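Local coordinates for peptidoglycan-recognition protein SA (Drosophila melanogaster, PDB 1SXR), which binds the peptidoglycan of Gram-positive bacteria as a secreted pattern-recognition receptor and thereby switches on the Toll pathway of innate immunity, at residues Tyr64-Asn67 with Asn72-Ser75; Tyr100-Ile105 with Ser151-Thr156. All blocks are in the same frame, centred on the assembly; numbering follows the deposited sequence. Where two conformers were deposited one is given.

Interaction 1. Residues Tyr64-Asn67 with Asn72-Ser75; sequences YHQN and NDIS. With EDO (1,2-ethanediol), chain D.
His-65 turns its imidazole from the last turn of helix 50-67 onto the chain at Ile-74 and Ser-75. Its CG stands anti to the carbonyl carbon (chi1 -73°), which sets the ring beside its own backbone N, and the turn about chi2 presents ND1 to the loop. There ND1 accepts the backbone N-H of Ser-75, N to ND1 2.9 Å. The donor sits close to the ring plane, though the bond bends to 146°. Nearby, ND1 lies 3.8 Å from Ile-74 CG1, and CE1 comes 3.3 Å from Ser-75 OG. A 1,2-ethanediol, probably from the crystallisation liquor, hydrogen-bonds through O2 to that OG at 2.8 Å and lies 3.5 Å from His-65 NE2 with its C1.

The helix end and the loop that doubles back on it belong to the amidase-like PGRP fold, and both overlap regions inferred to bind peptidoglycan.

Gln-66 comes next, its chain extended beyond CG, so the amide reaches past Asp-73 CA to the carbonyl of Asn-72. NE2 donates to Asn-72 O at 2.9 Å along a nearly straight bond (171°). Asn-72 O lies nearly in the Gln-66 amide plane, whereas NE2 approaches from above the plane of the Asn-72 carbonyl. The same NE2 also bonds Pro-24 O. Asp-73, whose OD1 accepts the N-H of Ile-74, reaches Lys-17 through a salt bridge.

Interaction 2. Residues Tyr100-Ile105 with Ser151-Thr156; sequences YGYNAI and SQVIST. With SO4 (sulfate ion), chain C.
Apolar contact carries most of the meeting between Tyr-102 and Val-153, two side chains that cross at about a right angle. The ring's CE2 approaches Val-153 CG1 to 3.7 Å, while CD2 lies 3.9 Å from CG2, so both methyls of the valine meet one side of the phenol, obliquely. With CG1 of Val-153 anti to the carbonyl carbon (chi1 -62°), the two branches spread along that side. Ile-154 CG2 packs 4.1 Å from Tyr-100 CB and makes a van der Waals contact with Tyr-100 O at 3.6 Å. With the phenol of Tyr-102 cut back to the methyl of an alanine, a gap is likely to open beside the Val-153 methyls, and the carbonyl of His-178, in the C-terminal run of histidines, probably a purification tag, would lose its hydroxyl partner.

The polar link is a single water that donates to Tyr-100 O at 2.7 Å and to Val-153 O at 3.2 Å, lying at the edge of the Tyr-102 ring.

Hydrogen bonds to a sulfate, probably from the crystallisation liquor, occupy the 100-105 loop. Asn-103 N gives sulfate O1 the shortest, 2.8 Å, Ala-104 N adds another to O1, and Asn-103 ND2 reaches O2.

Thr-156, inferred to interact with peptidoglycan, closes the second segment. Tyr-102 rests on Val-39 of strand 35-42 and Ile-148 of strand 145-149, where Val-153 joins it, bringing the loop before strand 106-111 against the one leading to helix 161-167.

How the interactions relate
From the N terminus, the chain passes strand 35-42 and runs along helix 50-67, whose end meets residues 72-75 in interaction 1; this closes a short turn-back of four intervening residues before strand 78-80. After strands 78-80 and 86-88 the loop 100-105 opens interaction 2, which closes only after strand 106-111, helix 122-137 and strands 141-142 and 145-149. The two contacts therefore follow in series, neither nesting nor crossing. The centres of interaction 1 and interaction 2 are about 17 Å apart. The nearest atoms of interaction 1 and interaction 2 are about 5 Å apart, without touching. Interaction 1 ties a helix end to the loop after it; interaction 2 joins loops that flank the sheet's 106-111 and 145-149 strands.

Interaction 1. Residues Tyr64-Asn67 with Asn72-Ser75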
loop_
_atom_site.group_PDB
_atom_site.type_symbol
_atom_site.label_atom_id
_atom_site.label_comp_id
_atom_site.label_asym_id
_atom_site.label_seq_id
_atom_site.Cartn_x
_atom_site.Cartn_y
_atom_site.Cartn_z
ATOM N N TYR A 64 9.336 8.859 10.349
ATOM C CA TYR A 64 8.195 9.743 10.591
ATOM C C TYR A 64 6.990 8.927 11.103
ATOM O O TYR A 64 6.348 9.267 12.092
ATOM C CB TYR A 64 7.856 10.471 9.281
ATOM C CG TYR A 64 6.656 11.370 9.347
ATOM C CD1 TYR A 64 6.587 12.430 10.230
ATOM C CD2 TYR A 64 5.598 11.158 8.478
ATOM C CE1 TYR A 64 5.441 13.264 10.246
ATOM C CE2 TYR A 64 4.492 11.959 8.480
ATOM C CZ TYR A 64 4.409 12.996 9.366
ATOM O OH TYR A 64 3.250 13.771 9.332
ATOM N N HIS A 65 6.673 7.825 10.448
ATOM C CA HIS A 65 5.528 7.046 10.889
ATOM C C HIS A 65 5.690 6.452 12.286
ATOM O O HIS A 65 4.755 6.489 13.080
ATOM C CB HIS A 65 5.265 5.927 9.880
ATOM C CG HIS A 65 4.681 6.424 8.603
ATOM N ND1 HIS A 65 4.115 5.593 7.652
ATOM C CD2 HIS A 65 4.539 7.688 8.140
ATOM C CE1 HIS A 65 3.673 6.331 6.644
ATOM N NE2 HIS A 65 3.910 7.606 6.919
ATOM N N GLN A 66 6.854 5.887 12.578
ATOM C CA GLN A 66 7.100 5.282 13.889
ATOM C C GLN A 66 7.244 6.290 15.009
ATOM O O GLN A 66 6.698 6.069 16.099
ATOM C CB GLN A 66 8.349 4.396 13.848
ATOM C CG GLN A 66 8.090 3.088 13.116
ATOM C CD GLN A 66 9.326 2.172 13.113
ATOM O OE1 GLN A 66 10.456 2.657 12.972
ATOM N NE2 GLN A 66 9.102 0.862 13.268
ATOM N N ASN A 67 7.964 7.382 14.760
ATOM C CA ASN A 67 8.371 8.268 15.853
ATOM C C ASN A 67 7.565 9.539 15.976
ATOM O O ASN A 67 7.657 10.218 17.018
ATOM C CB ASN A 67 9.847 8.606 15.718
ATOM C CG ASN A 67 10.727 7.367 15.742
ATOM O OD1 ASN A 67 10.374 6.354 16.337
ATOM N ND2 ASN A 67 11.856 7.440 15.079
ATOM N N ASN A 72 3.409 1.442 14.454
ATOM C CA ASN A 72 4.388 0.400 14.759
ATOM C C ASN A 72 5.408 0.263 13.636
ATOM O O ASN A 72 6.511 -0.217 13.858
ATOM C CB ASN A 72 3.687 -0.935 15.017
ATOM C CG ASN A 72 3.050 -0.974 16.388
ATOM O OD1 ASN A 72 3.614 -0.448 17.342
ATOM N ND2 ASN A 72 1.853 -1.539 16.473
ATOM N N ASP A 73 5.043 0.718 12.440
ATOM C CA ASP A 73 5.900 0.547 11.261
ATOM C C ASP A 73 5.411 1.551 10.206
ATOM O O ASP A 73 4.407 2.270 10.420
ATOM C CB ASP A 73 5.775 -0.891 10.750
ATOM C CG ASP A 73 7.001 -1.370 10.023
ATOM O OD1 ASP A 73 7.799 -0.530 9.557
ATOM O OD2 ASP A 73 7.203 -2.598 9.813
ATOM N N ILE A 74 6.116 1.605 9.082
ATOM C CA ILE A 74 5.574 2.322 7.933
ATOM C C ILE A 74 4.111 1.881 7.718
ATOM O O ILE A 74 3.766 0.691 7.863
ATOM C CB ILE A 74 6.459 2.090 6.685
ATOM C CG1 ILE A 74 6.227 3.175 5.632
ATOM C CG2 ILE A 74 6.463 0.680 6.208
ATOM C CD1 ILE A 74 7.477 3.398 4.794
ATOM N N SER A 75 3.227 2.838 7.429
ATOM C CA SER A 75 1.782 2.574 7.569
ATOM C C SER A 75 1.275 1.545 6.558
ATOM O O SER A 75 0.372 0.734 6.857
ATOM C CB SER A 75 0.989 3.865 7.416
ATOM O OG SER A 75 1.121 4.338 6.082
HETATM C C1 EDO D . 0.508 8.400 7.129
HETATM O O1 EDO D . -0.768 8.702 7.721
HETATM C C2 EDO D . 0.305 7.609 5.841
HETATM O O2 EDO D . -0.582 6.509 6.067
#

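Interaction 2. Residues Tyr100-Ile105 with Ser151-Thr156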
loop_
_atom_site.group_PDB
_atom_site.type_symbol
_atom_site.label_atom_id
_atom_site.label_comp_id
_atom_site.label_asym_id
_atom_site.label_seq_id
_atom_site.Cartn_x
_atom_site.Cartn_y
_atom_site.Cartn_z
ATOM N N TYR A 100 -8.088 3.692 8.367
ATOM C CA TYR A 100 -8.967 3.324 9.463
ATOM C C TYR A 100 -10.126 2.444 8.991
ATOM O O TYR A 100 -10.814 2.755 7.996
ATOM C CB TYR A 100 -9.534 4.577 10.160
ATOM C CG TYR A 100 -10.745 4.220 11.014
ATOM C CD1 TYR A 100 -10.572 3.605 12.221
ATOM C CD2 TYR A 100 -12.053 4.465 10.576
ATOM C CE1 TYR A 100 -11.643 3.226 13.000
ATOM C CE2 TYR A 100 -13.161 4.092 11.360
ATOM C CZ TYR A 100 -12.936 3.470 12.579
ATOM O OH TYR A 100 -14.006 3.085 13.391
ATOM N N GLY A 101 -10.322 1.322 9.690
ATOM C CA GLY A 101 -11.417 0.408 9.353
ATOM C C GLY A 101 -11.001 -0.684 8.388
ATOM O O GLY A 101 -11.719 -1.697 8.207
ATOM N N TYR A 102 -9.847 -0.473 7.755
ATOM C CA TYR A 102 -9.326 -1.413 6.759
ATOM C C TYR A 102 -7.896 -1.839 7.024
ATOM O O TYR A 102 -7.225 -2.363 6.133
ATOM C CB TYR A 102 -9.495 -0.864 5.320
ATOM C CG TYR A 102 -10.949 -0.945 4.855
ATOM C CD1 TYR A 102 -11.408 -2.045 4.165
ATOM C CD2 TYR A 102 -11.842 0.057 5.166
ATOM C CE1 TYR A 102 -12.745 -2.132 3.786
ATOM C CE2 TYR A 102 -13.179 -0.001 4.782
ATOM C CZ TYR A 102 -13.602 -1.117 4.082
ATOM O OH TYR A 102 -14.904 -1.231 3.676
ATOM N N ASN A 103 -7.401 -1.616 8.242
ATOM C CA ASN A 103 -6.058 -2.042 8.578
ATOM C C ASN A 103 -6.005 -3.518 8.964
ATOM O O ASN A 103 -5.201 -4.265 8.401
ATOM C CB ASN A 103 -5.497 -1.191 9.708
ATOM C CG ASN A 103 -5.309 0.253 9.296
ATOM O OD1 ASN A 103 -4.760 0.529 8.235
ATOM N ND2 ASN A 103 -5.729 1.181 10.151
ATOM N N ALA A 104 -6.871 -3.953 9.888
ATOM C CA ALA A 104 -6.921 -5.368 10.246
ATOM C C ALA A 104 -7.371 -6.228 9.059
ATOM O O ALA A 104 -6.886 -7.343 8.890
ATOM C CB ALA A 104 -7.864 -5.589 11.430
ATOM N N ILE A 105 -8.306 -5.719 8.260
ATOM C CA ILE A 105 -8.923 -6.549 7.192
ATOM C C ILE A 105 -8.462 -6.241 5.755
ATOM O O ILE A 105 -8.939 -6.855 4.797
ATOM C CB ILE A 105 -10.470 -6.494 7.257
ATOM C CG1 ILE A 105 -10.946 -5.082 6.928
ATOM C CG2 ILE A 105 -10.970 -7.027 8.612
ATOM C CD1 ILE A 105 -12.485 -4.903 6.812
ATOM N N SER A 151 -9.791 7.005 -0.548
ATOM C CA SER A 151 -10.771 8.090 -0.537
ATOM C C SER A 151 -12.205 7.581 -0.461
ATOM O O SER A 151 -13.118 8.330 -0.078
ATOM C CB SER A 151 -10.565 8.993 -1.754
ATOM O OG SER A 151 -10.815 8.285 -2.960
ATOM N N GLN A 152 -12.405 6.312 -0.800
ATOM C CA GLN A 152 -13.775 5.768 -0.759
ATOM C C GLN A 152 -14.250 5.494 0.652
ATOM O O GLN A 152 -15.458 5.386 0.885
ATOM C CB GLN A 152 -13.875 4.483 -1.584
ATOM C CG GLN A 152 -13.622 4.681 -3.050
ATOM C CD GLN A 152 -13.749 3.379 -3.811
ATOM O OE1 GLN A 152 -12.751 2.782 -4.216
ATOM N NE2 GLN A 152 -15.001 2.913 -3.997
ATOM N N VAL A 153 -13.321 5.361 1.600
ATOM C CA VAL A 153 -13.674 4.923 2.957
ATOM C C VAL A 153 -13.200 5.820 4.109
ATOM O O VAL A 153 -13.711 5.704 5.217
ATOM C CB VAL A 153 -13.249 3.460 3.197
ATOM C CG1 VAL A 153 -14.014 2.549 2.216
ATOM C CG2 VAL A 153 -11.731 3.301 2.970
ATOM N N ILE A 154 -12.212 6.679 3.864
ATOM C CA ILE A 154 -11.819 7.659 4.887
ATOM C C ILE A 154 -11.707 9.028 4.238
ATOM O O ILE A 154 -11.805 9.159 3.017
ATOM C CB ILE A 154 -10.481 7.279 5.618
ATOM C CG1 ILE A 154 -9.324 7.207 4.620
ATOM C CG2 ILE A 154 -10.622 5.948 6.403
ATOM C CD1 ILE A 154 -7.989 6.988 5.298
ATOM N N SER A 155 -11.561 10.058 5.060
ATOM C CA SER A 155 -11.477 11.414 4.553
ATOM C C SER A 155 -10.070 11.712 4.063
ATOM O O SER A 155 -9.206 12.116 4.837
ATOM C CB SER A 155 -11.882 12.433 5.627
ATOM O OG SER A 155 -13.249 12.282 5.968
ATOM N N THR A 156 -9.845 11.474 2.778
ATOM C CA THR A 156 -8.533 11.653 2.163
ATOM C C THR A 156 -8.709 11.846 0.667
ATOM O O THR A 156 -9.727 11.423 0.097
ATOM C CB THR A 156 -7.634 10.407 2.450
ATOM O OG1 THR A 156 -6.310 10.608 1.898
ATOM C CG2 THR A 156 -8.151 9.171 1.720
HETATM S S SO4 C . -8.669 -1.122 11.979
HETATM O O1 SO4 C . -8.945 -1.581 10.628
HETATM O O2 SO4 C . -8.115 0.207 11.929
HETATM O O3 SO4 C . -7.660 -1.949 12.583
HETATM O O4 SO4 C . -9.907 -1.066 12.718
HETATM O O HOH W 1 -13.344 3.082 7.093
#